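Local coordinates for oxidoreductase, 2OG-Fe oxygenase family protein, putative, expressed (Oryza sativa subsp. japonica, PDB 5XOI) that is an AlkB-family protein, probably an iron(II)- and 2-oxoglutarate-dependent dioxygenase, here represented by its oxygenase domain with manganese in the metal site, at residues Ser84-Glu87 against Val88-Lys91; Val26-Ile29 against Arg30-Lys34; Asp73-Phe77 against Asp78-Pro82; Met57-Leu60 against Gly61-Asp65; Gln7-Arg10 against Pro11-Leu15. One frame throughout, in Å; residues are numbered along the deposited sequence.

Contact 1 (Ser84-Glu87 against Val88-Lys91); sequences SIPE and VFSK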
loop_
_atom_site.group_PDB
_atom_site.type_symbol
_atom_site.label_atom_id
_atom_site.label_comp_id
_atom_site.label_asym_id
_atom_site.label_seq_id
_atom_site.Cartn_x
_atom_site.Cartn_y
_atom_site.Cartn_z
ATOM N N SER A 84 5.613 9.634 12.964
ATOM C CA SER A 84 4.399 10.112 12.328
ATOM C C SER A 84 4.542 10.041 10.810
ATOM O O SER A 84 5.645 9.907 10.267
ATOM C CB SER A 84 4.068 11.532 12.777
ATOM O OG SER A 84 5.114 12.417 12.451
ATOM N N ILE A 85 3.405 10.106 10.125
ATOM C CA ILE A 85 3.390 10.084 8.663
ATOM C C ILE A 85 3.918 11.421 8.154
ATOM O O ILE A 85 3.361 12.473 8.503
ATOM C CB ILE A 85 1.976 9.812 8.123
ATOM C CG1 ILE A 85 1.430 8.484 8.665
ATOM C CG2 ILE A 85 1.964 9.822 6.593
ATOM C CD1 ILE A 85 0.009 8.191 8.204
ATOM N N PRO A 86 4.985 11.432 7.353
ATOM C CA PRO A 86 5.451 12.690 6.758
ATOM C C PRO A 86 4.333 13.369 5.982
ATOM O O PRO A 86 3.556 12.719 5.284
ATOM C CB PRO A 86 6.587 12.239 5.832
ATOM C CG PRO A 86 7.079 10.955 6.429
ATOM C CD PRO A 86 5.871 10.297 7.042
ATOM N N GLU A 87 4.248 14.697 6.107
ATOM C CA GLU A 87 3.186 15.416 5.405
ATOM C C GLU A 87 3.316 15.286 3.894
ATOM O O GLU A 87 2.307 15.314 3.180
ATOM C CB GLU A 87 3.177 16.890 5.803
ATOM C CG GLU A 87 1.812 17.550 5.615
ATOM C CD GLU A 87 1.596 18.730 6.548
ATOM O OE1 GLU A 87 2.604 19.307 7.012
ATOM O OE2 GLU A 87 0.424 19.075 6.823
ATOM N N VAL A 88 4.538 15.132 3.383
ATOM C CA VAL A 88 4.694 14.951 1.943
ATOM C C VAL A 88 4.038 13.651 1.490
ATOM O O VAL A 88 3.474 13.578 0.391
ATOM C CB VAL A 88 6.180 15.024 1.544
ATOM C CG1 VAL A 88 6.972 13.872 2.147
ATOM C CG2 VAL A 88 6.315 15.045 0.019
ATOM N N PHE A 89 4.079 12.612 2.334
ATOM C CA PHE A 89 3.403 11.359 1.998
ATOM C C PHE A 89 1.900 11.579 1.887
ATOM O O PHE A 89 1.262 11.141 0.920
ATOM C CB PHE A 89 3.692 10.281 3.055
ATOM C CG PHE A 89 5.117 9.748 3.057
ATOM C CD1 PHE A 89 6.109 10.312 2.274
ATOM C CD2 PHE A 89 5.443 8.666 3.861
ATOM C CE1 PHE A 89 7.409 9.812 2.301
ATOM C CE2 PHE A 89 6.736 8.153 3.898
ATOM C CZ PHE A 89 7.725 8.732 3.118
ATOM N N SER A 90 1.323 12.267 2.877
ATOM C CA SER A 90 -0.111 12.553 2.869
ATOM C C SER A 90 -0.503 13.384 1.656
ATOM O O SER A 90 -1.578 13.180 1.085
ATOM C CB SER A 90 -0.519 13.280 4.155
ATOM O OG SER A 90 -0.406 12.435 5.287
ATOM N N LYS A 91 0.358 14.326 1.254
ATOM C CA LYS A 91 0.085 15.144 0.068
ATOM C C LYS A 91 -0.028 14.285 -1.186
ATOM O O LYS A 91 -0.950 14.459 -1.997
ATOM C CB LYS A 91 1.188 16.186 -0.099
ATOM C CG LYS A 91 1.150 16.980 -1.405
ATOM C CD LYS A 91 2.496 16.910 -2.149
ATOM C CE LYS A 91 2.377 17.333 -3.614
ATOM N NZ LYS A 91 3.703 17.434 -4.292
HETATM O O HOH W 1 0.977 13.622 7.321
#

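Contact 2 (Val26-Ile29 against Arg30-Lys34); sequences VDII and RRCQK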
loop_
_atom_site.group_PDB
_atom_site.type_symbol
_atom_site.label_atom_id
_atom_site.label_comp_id
_atom_site.label_asym_id
_atom_site.label_seq_id
_atom_site.Cartn_x
_atom_site.Cartn_y
_atom_site.Cartn_z
ATOM N N VAL A 26 12.891 8.720 -4.674
ATOM C CA VAL A 26 14.149 8.754 -3.937
ATOM C C VAL A 26 13.913 9.234 -2.514
ATOM O O VAL A 26 14.440 8.662 -1.552
ATOM C CB VAL A 26 15.171 9.634 -4.668
ATOM C CG1 VAL A 26 16.463 9.721 -3.859
ATOM C CG2 VAL A 26 15.421 9.078 -6.051
ATOM N N ASP A 27 13.102 10.281 -2.361
ATOM C CA ASP A 27 12.841 10.837 -1.041
ATOM C C ASP A 27 12.115 9.830 -0.161
ATOM O O ASP A 27 12.398 9.731 1.038
ATOM C CB ASP A 27 12.024 12.123 -1.181
ATOM C CG ASP A 27 11.794 12.825 0.140
ATOM O OD1 ASP A 27 12.743 12.933 0.942
ATOM O OD2 ASP A 27 10.658 13.293 0.361
ATOM N N ILE A 28 11.184 9.072 -0.748
ATOM C CA ILE A 28 10.420 8.096 0.025
ATOM C C ILE A 28 11.339 6.992 0.529
ATOM O O ILE A 28 11.277 6.607 1.699
ATOM C CB ILE A 28 9.255 7.529 -0.806
ATOM C CG1 ILE A 28 8.156 8.580 -0.980
ATOM C CG2 ILE A 28 8.676 6.290 -0.131
ATOM C CD1 ILE A 28 7.245 8.305 -2.155
ATOM N N ILE A 29 12.218 6.485 -0.345
ATOM C CA ILE A 29 13.186 5.464 0.059
ATOM C C ILE A 29 14.097 6.000 1.151
ATOM O O ILE A 29 14.319 5.345 2.174
ATOM C CB ILE A 29 14.012 4.985 -1.150
ATOM C CG1 ILE A 29 13.122 4.341 -2.225
ATOM C CG2 ILE A 29 15.144 4.040 -0.682
ATOM C CD1 ILE A 29 12.493 3.034 -1.811
ATOM N N ARG A 30 14.657 7.198 0.944
ATOM C CA ARG A 30 15.603 7.731 1.919
ATOM C C ARG A 30 14.942 7.931 3.282
ATOM O O ARG A 30 15.526 7.578 4.312
ATOM C CB ARG A 30 16.210 9.034 1.392
ATOM C CG ARG A 30 17.279 8.801 0.328
ATOM C CD ARG A 30 17.913 10.118 -0.124
ATOM N NE ARG A 30 18.958 9.914 -1.125
ATOM C CZ ARG A 30 19.290 10.818 -2.043
ATOM N NH1 ARG A 30 18.651 11.982 -2.092
ATOM N NH2 ARG A 30 20.251 10.559 -2.919
ATOM N N ARG A 31 13.712 8.454 3.311
ATOM C CA ARG A 31 13.021 8.620 4.593
ATOM C C ARG A 31 12.745 7.276 5.260
ATOM O O ARG A 31 12.904 7.135 6.476
ATOM C CB ARG A 31 11.712 9.380 4.404
ATOM C CG ARG A 31 11.886 10.858 4.095
ATOM C CD ARG A 31 10.543 11.475 3.760
ATOM N NE ARG A 31 10.645 12.886 3.399
ATOM C CZ ARG A 31 10.402 13.883 4.240
ATOM N NH1 ARG A 31 10.051 13.624 5.495
ATOM N NH2 ARG A 31 10.512 15.137 3.830
ATOM N N CYS A 32 12.332 6.278 4.477
ATOM C CA CYS A 32 12.045 4.963 5.038
ATOM C C CYS A 32 13.317 4.235 5.458
ATOM O O CYS A 32 13.300 3.460 6.420
ATOM C CB CYS A 32 11.257 4.140 4.017
ATOM S SG CYS A 32 9.550 4.621 3.796
ATOM N N GLN A 33 14.435 4.476 4.764
ATOM C CA GLN A 33 15.699 3.893 5.205
ATOM C C GLN A 33 16.082 4.400 6.589
ATOM O O GLN A 33 16.518 3.625 7.448
ATOM C CB GLN A 33 16.808 4.210 4.201
ATOM C CG GLN A 33 16.731 3.396 2.936
ATOM C CD GLN A 33 17.708 3.873 1.892
ATOM O OE1 GLN A 33 18.063 5.055 1.852
ATOM N NE2 GLN A 33 18.142 2.965 1.030
ATOM N N LYS A 34 15.901 5.696 6.828
ATOM C CA LYS A 34 16.307 6.288 8.096
ATOM C C LYS A 34 15.319 5.960 9.212
ATOM O O LYS A 34 15.727 5.577 10.311
ATOM C CB LYS A 34 16.451 7.801 7.933
ATOM C CG LYS A 34 17.125 8.480 9.105
ATOM C CD LYS A 34 17.476 9.913 8.760
ATOM C CE LYS A 34 17.927 10.668 9.993
ATOM N NZ LYS A 34 19.181 10.116 10.593
#

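Contact 3 (Asp73-Phe77 against Asp78-Pro82); sequences DTRPF and DGAQP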
loop_
_atom_site.group_PDB
_atom_site.type_symbol
_atom_site.label_atom_id
_atom_site.label_comp_id
_atom_site.label_asym_id
_atom_site.label_seq_id
_atom_site.Cartn_x
_atom_site.Cartn_y
_atom_site.Cartn_z
ATOM N N ASP A 73 -1.230 3.036 19.888
ATOM C CA ASP A 73 -0.235 4.109 19.902
ATOM C C ASP A 73 1.202 3.626 19.827
ATOM O O ASP A 73 2.068 4.374 19.360
ATOM C CB ASP A 73 -0.335 4.947 21.180
ATOM C CG ASP A 73 -1.685 5.558 21.369
ATOM O OD1 ASP A 73 -2.454 5.618 20.385
ATOM O OD2 ASP A 73 -1.965 5.991 22.502
ATOM N N THR A 74 1.496 2.440 20.352
ATOM C CA THR A 74 2.868 1.954 20.426
ATOM C C THR A 74 2.904 0.478 20.063
ATOM O O THR A 74 1.907 -0.236 20.184
ATOM C CB THR A 74 3.470 2.127 21.826
ATOM O OG1 THR A 74 2.837 1.208 22.723
ATOM C CG2 THR A 74 3.274 3.557 22.341
ATOM N N ARG A 75 4.075 0.024 19.629
ATOM C CA ARG A 75 4.280 -1.406 19.422
ATOM C C ARG A 75 4.361 -2.085 20.778
ATOM O O ARG A 75 5.160 -1.667 21.621
ATOM C CB ARG A 75 5.562 -1.679 18.641
ATOM C CG ARG A 75 5.543 -1.258 17.198
ATOM C CD ARG A 75 6.663 -0.259 16.952
ATOM N NE ARG A 75 8.001 -0.843 17.120
ATOM C CZ ARG A 75 8.780 -1.240 16.115
ATOM N NH1 ARG A 75 8.359 -1.147 14.859
ATOM N NH2 ARG A 75 9.983 -1.726 16.369
ATOM N N PRO A 76 3.548 -3.112 21.037
ATOM C CA PRO A 76 3.604 -3.767 22.352
ATOM C C PRO A 76 4.951 -4.387 22.679
ATOM O O PRO A 76 5.403 -4.271 23.823
ATOM C CB PRO A 76 2.502 -4.832 22.253
ATOM C CG PRO A 76 1.549 -4.290 21.272
ATOM C CD PRO A 76 2.394 -3.563 20.243
ATOM N N PHE A 77 5.623 -5.018 21.708
ATOM C CA PHE A 77 6.784 -5.839 22.048
ATOM C C PHE A 77 7.986 -5.011 22.494
ATOM O O PHE A 77 8.806 -5.507 23.273
ATOM C CB PHE A 77 7.161 -6.745 20.871
ATOM C CG PHE A 77 7.655 -6.001 19.654
ATOM C CD1 PHE A 77 6.772 -5.578 18.678
ATOM C CD2 PHE A 77 9.010 -5.770 19.473
ATOM C CE1 PHE A 77 7.232 -4.907 17.555
ATOM C CE2 PHE A 77 9.470 -5.099 18.357
ATOM C CZ PHE A 77 8.584 -4.669 17.403
ATOM N N ASP A 78 8.125 -3.763 22.025
ATOM C CA ASP A 78 9.226 -2.929 22.493
ATOM C C ASP A 78 8.806 -1.548 22.972
ATOM O O ASP A 78 9.678 -0.747 23.326
ATOM C CB ASP A 78 10.326 -2.802 21.414
ATOM C CG ASP A 78 9.863 -2.092 20.133
ATOM O OD1 ASP A 78 8.704 -1.639 20.048
ATOM O OD2 ASP A 78 10.683 -1.991 19.185
ATOM N N GLY A 79 7.507 -1.251 23.022
ATOM C CA GLY A 79 7.052 0.031 23.512
ATOM C C GLY A 79 7.337 1.229 22.629
ATOM O O GLY A 79 7.034 2.356 23.039
ATOM N N ALA A 80 7.877 1.038 21.425
ATOM C CA ALA A 80 8.227 2.179 20.585
ATOM C C ALA A 80 6.990 2.833 19.990
ATOM O O ALA A 80 6.056 2.157 19.550
ATOM C CB ALA A 80 9.157 1.746 19.454
ATOM N N GLN A 81 6.997 4.159 19.958
ATOM C CA GLN A 81 5.940 4.832 19.212
ATOM C C GLN A 81 6.343 4.955 17.747
ATOM O O GLN A 81 7.500 5.261 17.445
ATOM C CB GLN A 81 5.669 6.221 19.785
ATOM C CG GLN A 81 4.602 6.998 19.033
ATOM C CD GLN A 81 4.228 8.302 19.710
ATOM O OE1 GLN A 81 4.424 8.469 20.913
ATOM N NE2 GLN A 81 3.676 9.235 18.937
ATOM N N PRO A 82 5.426 4.701 16.816
ATOM C CA PRO A 82 5.778 4.833 15.409
ATOM C C PRO A 82 6.085 6.269 15.060
ATOM O O PRO A 82 5.532 7.212 15.667
ATOM C CB PRO A 82 4.522 4.323 14.675
ATOM C CG PRO A 82 3.463 4.161 15.725
ATOM C CD PRO A 82 4.133 4.034 17.025
#

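Contact 4 (Met57-Leu60 against Gly61-Asp65); sequences MMCL and GKNWD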
loop_
_atom_site.group_PDB
_atom_site.type_symbol
_atom_site.label_atom_id
_atom_site.label_comp_id
_atom_site.label_asym_id
_atom_site.label_seq_id
_atom_site.Cartn_x
_atom_site.Cartn_y
_atom_site.Cartn_z
ATOM N N MET A 57 8.195 -5.181 8.368
ATOM C CA MET A 57 7.226 -4.095 8.361
ATOM C C MET A 57 7.543 -3.092 9.459
ATOM O O MET A 57 8.228 -3.392 10.441
ATOM C CB MET A 57 5.786 -4.620 8.537
ATOM C CG MET A 57 5.553 -5.337 9.877
ATOM S SD MET A 57 3.833 -5.861 10.039
ATOM C CE MET A 57 3.058 -4.289 10.405
ATOM N N MET A 58 7.021 -1.885 9.270
ATOM C CA MET A 58 6.987 -0.878 10.313
ATOM C C MET A 58 5.816 0.032 10.003
ATOM O O MET A 58 5.415 0.176 8.844
ATOM C CB MET A 58 8.298 -0.081 10.417
ATOM C CG MET A 58 8.600 0.841 9.249
ATOM S SD MET A 58 9.835 2.135 9.646
ATOM C CE MET A 58 8.936 3.141 10.812
ATOM N N CYS A 59 5.241 0.621 11.043
ATOM C CA CYS A 59 4.105 1.501 10.833
ATOM C C CYS A 59 4.522 2.947 11.031
ATOM O O CYS A 59 5.451 3.248 11.787
ATOM C CB CYS A 59 2.946 1.152 11.771
ATOM S SG CYS A 59 2.166 -0.447 11.409
ATOM N N LEU A 60 3.848 3.837 10.313
ATOM C CA LEU A 60 3.897 5.262 10.585
ATOM C C LEU A 60 2.498 5.723 10.958
ATOM O O LEU A 60 1.510 5.206 10.435
ATOM C CB LEU A 60 4.384 6.073 9.379
ATOM C CG LEU A 60 5.568 5.523 8.592
ATOM C CD1 LEU A 60 5.782 6.368 7.323
ATOM C CD2 LEU A 60 6.810 5.517 9.451
ATOM N N GLY A 61 2.425 6.708 11.857
ATOM C CA GLY A 61 1.151 7.142 12.397
ATOM C C GLY A 61 0.713 6.209 13.507
ATOM O O GLY A 61 1.421 6.061 14.504
ATOM N N LYS A 62 -0.433 5.560 13.343
ATOM C CA LYS A 62 -0.872 4.549 14.289
ATOM C C LYS A 62 -0.170 3.224 14.003
ATOM O O LYS A 62 0.284 2.957 12.890
ATOM C CB LYS A 62 -2.392 4.375 14.219
ATOM C CG LYS A 62 -3.165 5.254 15.195
ATOM C CD LYS A 62 -3.127 6.731 14.805
ATOM C CE LYS A 62 -3.621 7.648 15.939
ATOM N NZ LYS A 62 -2.583 7.968 16.970
ATOM N N ASN A 63 -0.086 2.381 15.023
ATOM C CA ASN A 63 0.558 1.085 14.878
ATOM C C ASN A 63 -0.477 -0.020 14.718
ATOM O O ASN A 63 -1.475 -0.056 15.446
ATOM C CB ASN A 63 1.444 0.781 16.086
ATOM C CG ASN A 63 2.193 -0.508 15.926
ATOM O OD1 ASN A 63 3.039 -0.630 15.040
ATOM N ND2 ASN A 63 1.899 -1.487 16.786
ATOM N N TRP A 64 -0.233 -0.926 13.767
ATOM C CA TRP A 64 -0.992 -2.172 13.655
ATOM C C TRP A 64 -0.169 -3.287 14.286
ATOM O O TRP A 64 0.934 -3.587 13.814
ATOM C CB TRP A 64 -1.322 -2.521 12.193
ATOM C CG TRP A 64 -2.193 -3.755 12.081
ATOM C CD1 TRP A 64 -3.557 -3.791 12.115
ATOM C CD2 TRP A 64 -1.760 -5.125 11.962
ATOM N NE1 TRP A 64 -4.003 -5.088 12.011
ATOM C CE2 TRP A 64 -2.922 -5.926 11.916
ATOM C CE3 TRP A 64 -0.508 -5.748 11.877
ATOM C CZ2 TRP A 64 -2.871 -7.323 11.796
ATOM C CZ3 TRP A 64 -0.456 -7.139 11.754
ATOM C CH2 TRP A 64 -1.632 -7.909 11.720
ATOM N N ASP A 65 -0.708 -3.914 15.344
ATOM C CA ASP A 65 0.068 -4.903 16.097
ATOM C C ASP A 65 -0.285 -6.312 15.638
ATOM O O ASP A 65 -1.464 -6.685 15.676
ATOM C CB ASP A 65 -0.208 -4.795 17.585
ATOM C CG ASP A 65 0.425 -5.926 18.373
ATOM O OD1 ASP A 65 1.559 -6.332 18.027
ATOM O OD2 ASP A 65 -0.212 -6.415 19.321
HETATM O O HOH W 2 5.765 -0.296 13.827
#

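Contact 5 (Gln7-Arg10 against Pro11-Leu15); sequences QYLR and PGMVL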
loop_
_atom_site.group_PDB
_atom_site.type_symbol
_atom_site.label_atom_id
_atom_site.label_comp_id
_atom_site.label_asym_id
_atom_site.label_seq_id
_atom_site.Cartn_x
_atom_site.Cartn_y
_atom_site.Cartn_z
ATOM N N GLN A 7 -5.547 3.226 -14.989
ATOM C CA GLN A 7 -6.228 2.016 -15.415
ATOM C C GLN A 7 -7.316 1.665 -14.416
ATOM O O GLN A 7 -7.078 1.663 -13.206
ATOM C CB GLN A 7 -5.233 0.873 -15.581
ATOM C CG GLN A 7 -4.367 1.042 -16.820
ATOM C CD GLN A 7 -3.135 0.171 -16.781
ATOM O OE1 GLN A 7 -3.132 -0.881 -16.148
ATOM N NE2 GLN A 7 -2.077 0.606 -17.449
ATOM N N TYR A 8 -8.512 1.407 -14.934
ATOM C CA TYR A 8 -9.668 1.027 -14.138
ATOM C C TYR A 8 -9.674 -0.487 -13.980
ATOM O O TYR A 8 -9.779 -1.218 -14.972
ATOM C CB TYR A 8 -10.936 1.515 -14.838
ATOM C CG TYR A 8 -12.231 1.200 -14.161
ATOM C CD1 TYR A 8 -12.930 0.038 -14.458
ATOM C CD2 TYR A 8 -12.785 2.077 -13.247
ATOM C CE1 TYR A 8 -14.134 -0.248 -13.841
ATOM C CE2 TYR A 8 -13.988 1.803 -12.633
ATOM C CZ TYR A 8 -14.660 0.641 -12.939
ATOM O OH TYR A 8 -15.866 0.378 -12.331
ATOM N N LEU A 9 -9.540 -0.968 -12.743
ATOM C CA LEU A 9 -9.477 -2.409 -12.533
ATOM C C LEU A 9 -10.822 -3.015 -12.165
ATOM O O LEU A 9 -11.089 -4.169 -12.513
ATOM C CB LEU A 9 -8.462 -2.742 -11.435
ATOM C CG LEU A 9 -7.009 -2.327 -11.674
ATOM C CD1 LEU A 9 -6.121 -3.013 -10.651
ATOM C CD2 LEU A 9 -6.571 -2.659 -13.086
ATOM N N ARG A 10 -11.653 -2.265 -11.462
ATOM C CA ARG A 10 -12.993 -2.652 -11.055
ATOM C C ARG A 10 -13.577 -1.464 -10.303
ATOM O O ARG A 10 -12.842 -0.504 -10.009
ATOM C CB ARG A 10 -12.984 -3.917 -10.189
ATOM C CG ARG A 10 -11.844 -4.067 -9.234
ATOM C CD ARG A 10 -12.020 -5.385 -8.492
ATOM N NE ARG A 10 -13.076 -5.267 -7.489
ATOM C CZ ARG A 10 -13.662 -6.301 -6.891
ATOM N NH1 ARG A 10 -13.288 -7.541 -7.190
ATOM N NH2 ARG A 10 -14.617 -6.090 -5.993
ATOM N N PRO A 11 -14.873 -1.467 -9.984
ATOM C CA PRO A 11 -15.456 -0.277 -9.352
ATOM C C PRO A 11 -14.710 0.138 -8.087
ATOM O O PRO A 11 -14.508 -0.652 -7.157
ATOM C CB PRO A 11 -16.902 -0.708 -9.082
ATOM C CG PRO A 11 -17.200 -1.661 -10.186
ATOM C CD PRO A 11 -15.921 -2.429 -10.393
ATOM N N GLY A 12 -14.246 1.387 -8.084
ATOM C CA GLY A 12 -13.497 1.924 -6.964
ATOM C C GLY A 12 -12.070 1.442 -6.861
ATOM O O GLY A 12 -11.459 1.581 -5.799
ATOM N N MET A 13 -11.506 0.889 -7.938
ATOM C CA MET A 13 -10.131 0.394 -7.925
ATOM C C MET A 13 -9.389 0.939 -9.138
ATOM O O MET A 13 -9.668 0.544 -10.274
ATOM C CB MET A 13 -10.098 -1.133 -7.908
ATOM C CG MET A 13 -8.707 -1.709 -7.721
ATOM S SD MET A 13 -8.809 -3.483 -7.491
ATOM C CE MET A 13 -7.111 -3.856 -7.036
ATOM N N VAL A 14 -8.433 1.827 -8.885
ATOM C CA VAL A 14 -7.714 2.554 -9.919
ATOM C C VAL A 14 -6.225 2.334 -9.703
ATOM O O VAL A 14 -5.727 2.490 -8.584
ATOM C CB VAL A 14 -8.050 4.053 -9.879
ATOM C CG1 VAL A 14 -7.157 4.837 -10.832
ATOM C CG2 VAL A 14 -9.517 4.258 -10.227
ATOM N N LEU A 15 -5.516 1.990 -10.778
ATOM C CA LEU A 15 -4.063 1.870 -10.771
ATOM C C LEU A 15 -3.471 3.064 -11.514
ATOM O O LEU A 15 -3.775 3.284 -12.693
ATOM C CB LEU A 15 -3.624 0.558 -11.420
ATOM C CG LEU A 15 -2.131 0.402 -11.717
ATOM C CD1 LEU A 15 -1.303 0.441 -10.427
ATOM C CD2 LEU A 15 -1.894 -0.890 -12.445
#

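Contact 1 (Ser84-Glu87 against Val88-Lys91)
Pro86 sets its CG over the centre of one face of the Phe89 ring, the proline ring tilted with its CD edge lowest. Its CG sits 3.8 Å from the ring centroid of Phe89 and only 13° off the ring normal, a CH-pi contact in which the slightly positive ring hydrogens of proline meet the pi cloud. Pro86 CD shifts toward the rim and comes 3.6 Å from Phe89 CD2. The benzyl group is delivered there because Phe89 CG stands anti to its own carbonyl carbon (chi1 -70°), which swings the ring back toward the start of the helix. Ile85 adds a methyl from another side, CG2 reaching Phe89 CB at 4.0 Å. Pro86 is the N-cap of helix 87-106. Having no N-H to offer, a proline loses nothing before the first turn, and its carbonyl receives two weak bonds, from Phe89 N and from Ser90 N. The first firm helical bond follows, Lys91 N to Glu87 O at 2.9 Å. A water gives a hydrogen bond to Ile85 O and also bonds to Ser90 OG at 2.7 Å, linking the incoming loop to the first turn. Beyond the pair, Phe89 reaches Ile28 and Arg31 of helix 22-37 and Leu226 of strand 223-229. Apolar faces thus join the helix start to the interior, while water and backbone groups meet the polar needs of the first turn.

Contact 2 (Val26-Ile29 against Arg30-Lys34)
Asp27 and Arg31, one helical turn apart on helix 22-37, form a salt bridge in which a single nitrogen, Arg31 NE, serves both carboxylate oxygens. The bond to Asp27 OD2 is 3.1 Å long, with an N-H...O angle of 156°, and that to Asp27 OD1 is weak. Carboxylate and guanidinium planes stand 82° apart, so this is not the flat, two-nitrogen grip of a coplanar pair. Asp27 reaches forward because its CG is anti to the backbone N (chi1 -176°), while the extended chain of Arg31 runs back to meet it. Regular i to i+4 backbone bonds lie beneath, among them Gln33 N to Ile29 O at 2.7 Å and Arg30 N to Val26 O at 2.9 Å. Arg30 lies alongside Val26, whose CG1 sits over the centre of one guanidinium face, 3.5 Å from Arg30 CZ; its NH2 bonds weakly to Glu216 O. Ile29 CG2 meets the amide of Gln33, 3.6 Å from NE2, whose stronger polar partner is the carbonyl of Ala217. On the inner side Ile28 and Cys32 pack on Leu226, and Ile28 also meets Phe158. The helix is therefore amphipathic: the apolar side chains of Ile28, Ile29 and Cys32 face the sheet, the flat polar groups of Arg30 and Gln33 lie against methyls of Val26 and Ile29, and the aspartate-arginine pair ties one outer turn to the next, each charge probably offsetting the other.

Contact 3 (Asp73-Phe77 against Asp78-Pro82)
A turn in the loop between strand 70-72 and helix 87-106 brings Arg75 back onto Asp78, and the two side chains make a side-on, two-nitrogen salt bridge. Arg75 NE donates to the syn lone pair of Asp78 OD1 at 3.1 Å, and Arg75 NH2 donates to Asp78 OD2 at 2.9 Å, almost straight at 172°. The groups are nearly coplanar, 25° apart, which suits a paired grip. To arrive there the Arg75 chain bends at chi2 and chi3, while Asp78 CG takes the crowded position between its backbone N and carbonyl carbon (chi1 64°). The same Asp78 OD1 accepts from Ala80 N at 3.1 Å, a bond that comes from above the carboxylate plane and closes an Asx turn; the short aspartate suits both tasks. Backbone bonds complete the loop: Arg75 N to Ala80 O at 2.9 Å, and a weak one from Gly79 N to Arg75 O. Gly79 takes a positive phi, easily reached without a side chain. The Phe77 ring stacks with the carboxylate of Asp78, and its CZ also lies over a face of the Arg75 guanidinium, offset toward the rim. A leucine in place of Arg75 would probably leave the Asp78 carboxylate without its charged mate and Gly41 O, which Arg75 NH1 also holds, without that donor. Phe77 additionally meets the ring of Tyr43. At the open end of the loop, Pro82 CD comes 3.1 Å from Asp73 O.

Contact 4 (Met57-Leu60 against Gly61-Asp65)
Cys59 and Trp64 meet through sulfur: Trp64 N donates to Cys59 SG over 3.4 Å, long as sulfur bonds are, yet nearly straight at 175°. The thiol reaches it because SG is anti to its carbonyl carbon (chi1 -68°), and Cys59 SG also lies 4.1 Å from Trp64 CB. Cys59 CB rests 3.4 Å from Lys62 O, and a water accepts a hydrogen bond from Cys59 N and donates one to Asn63 OD1, both at 3.0 Å, tying the strand ends together. Further along, Met57 crosses Trp64 at about a right angle, and its flexible chain brings the terminal CE to within 4.1 Å of Trp64 CE3. An alanine in place of Cys59 would probably leave Trp64 N without its sulfur acceptor and open a gap beside Trp64 CB. The chain turns a corner at Leu60, and Gly61 follows with phi 81°, where a side chain would clash with Leu60 O. In the next shell, Trp64 NE1 bonds to Asp143 and its ring meets Tyr71 edge-to-face, while Met57 packs against Arg48 and Asn128, both 2-oxoglutarate-binding residues. Sulfur-rich, mostly apolar packing thus joins edge strand 55-59 to strand 63-65 beside the cosubstrate site, one thiol and one water meeting the needs of backbone N-H groups.

Contact 5 (Gln7-Arg10 against Pro11-Leu15)
Arg10 and Met13 close a beta hairpin, strands 6-10 and 13-16 at the edge of the main antiparallel sheet, through a type II turn in which Met13 N donates to Arg10 O at 2.8 Å. Pro11 and Gly12 fill the corner, proline with its fixed phi and glycine with a positive one. Met13 can be followed outward. Its CB lies 3.7 Å from Arg10 CG. Its CG, anti to the backbone N (chi1 -173°), moves over Leu9 CB at 3.9 Å. SD then meets Arg10 CG at 3.5 Å, and the tip, CE, ends 3.8 Å from Leu9 CD1. The fully extended, unbranched chain lets one residue touch both neighbours on the opposite strand, and it goes on to Phe166, Tyr168 and Leu188, toward the side of the metal centre. A beta bulge shifts the register by one between Tyr8 and Arg10, which is consistent with Leu9 joining Arg10 against the methionine. Leu9 N still bonds to Met13 O, and Gln7 and Leu15 form a hydrogen-bonded pair through reciprocal bonds. Arg10 is bent at chi3, and its guanidinium turns to Ser194 and makes a salt bridge with Asp170, so only its aliphatic part packs on the methionine. Tyr8 points to the other face, shared with Val14, and spans the corner, with its hydroxyl bonded to Glu115, whose other oxygen takes Gly12 N. There Tyr8 OH sits 3.2 Å from Pro11 CG.

Overall arrangement
The five contacts run in series along the chain. Contact 4 is buried and contact 1 lies at the surface; contacts 2, 3 and 5 are partly buried. Contacts 4 and 5 reach the same large sheet at its two outermost strands, their centres about 26 Å apart. Contacts 1 and 2 pack two helices together, with Phe89 CE1 3.6 Å from Ile28 CG1, and Leu60 of contact 4 meets Pro86 and Phe89 of contact 1. Contact 3 lies against contact 4 through Pro82 and Arg75. The salt bridges belong to partly buried contacts 2 and 3, whereas buried contact 4 relies on sulfur, apolar packing and one water; contact 5 adds strand pairing, contact 1 a proline CH-pi contact at a helix start.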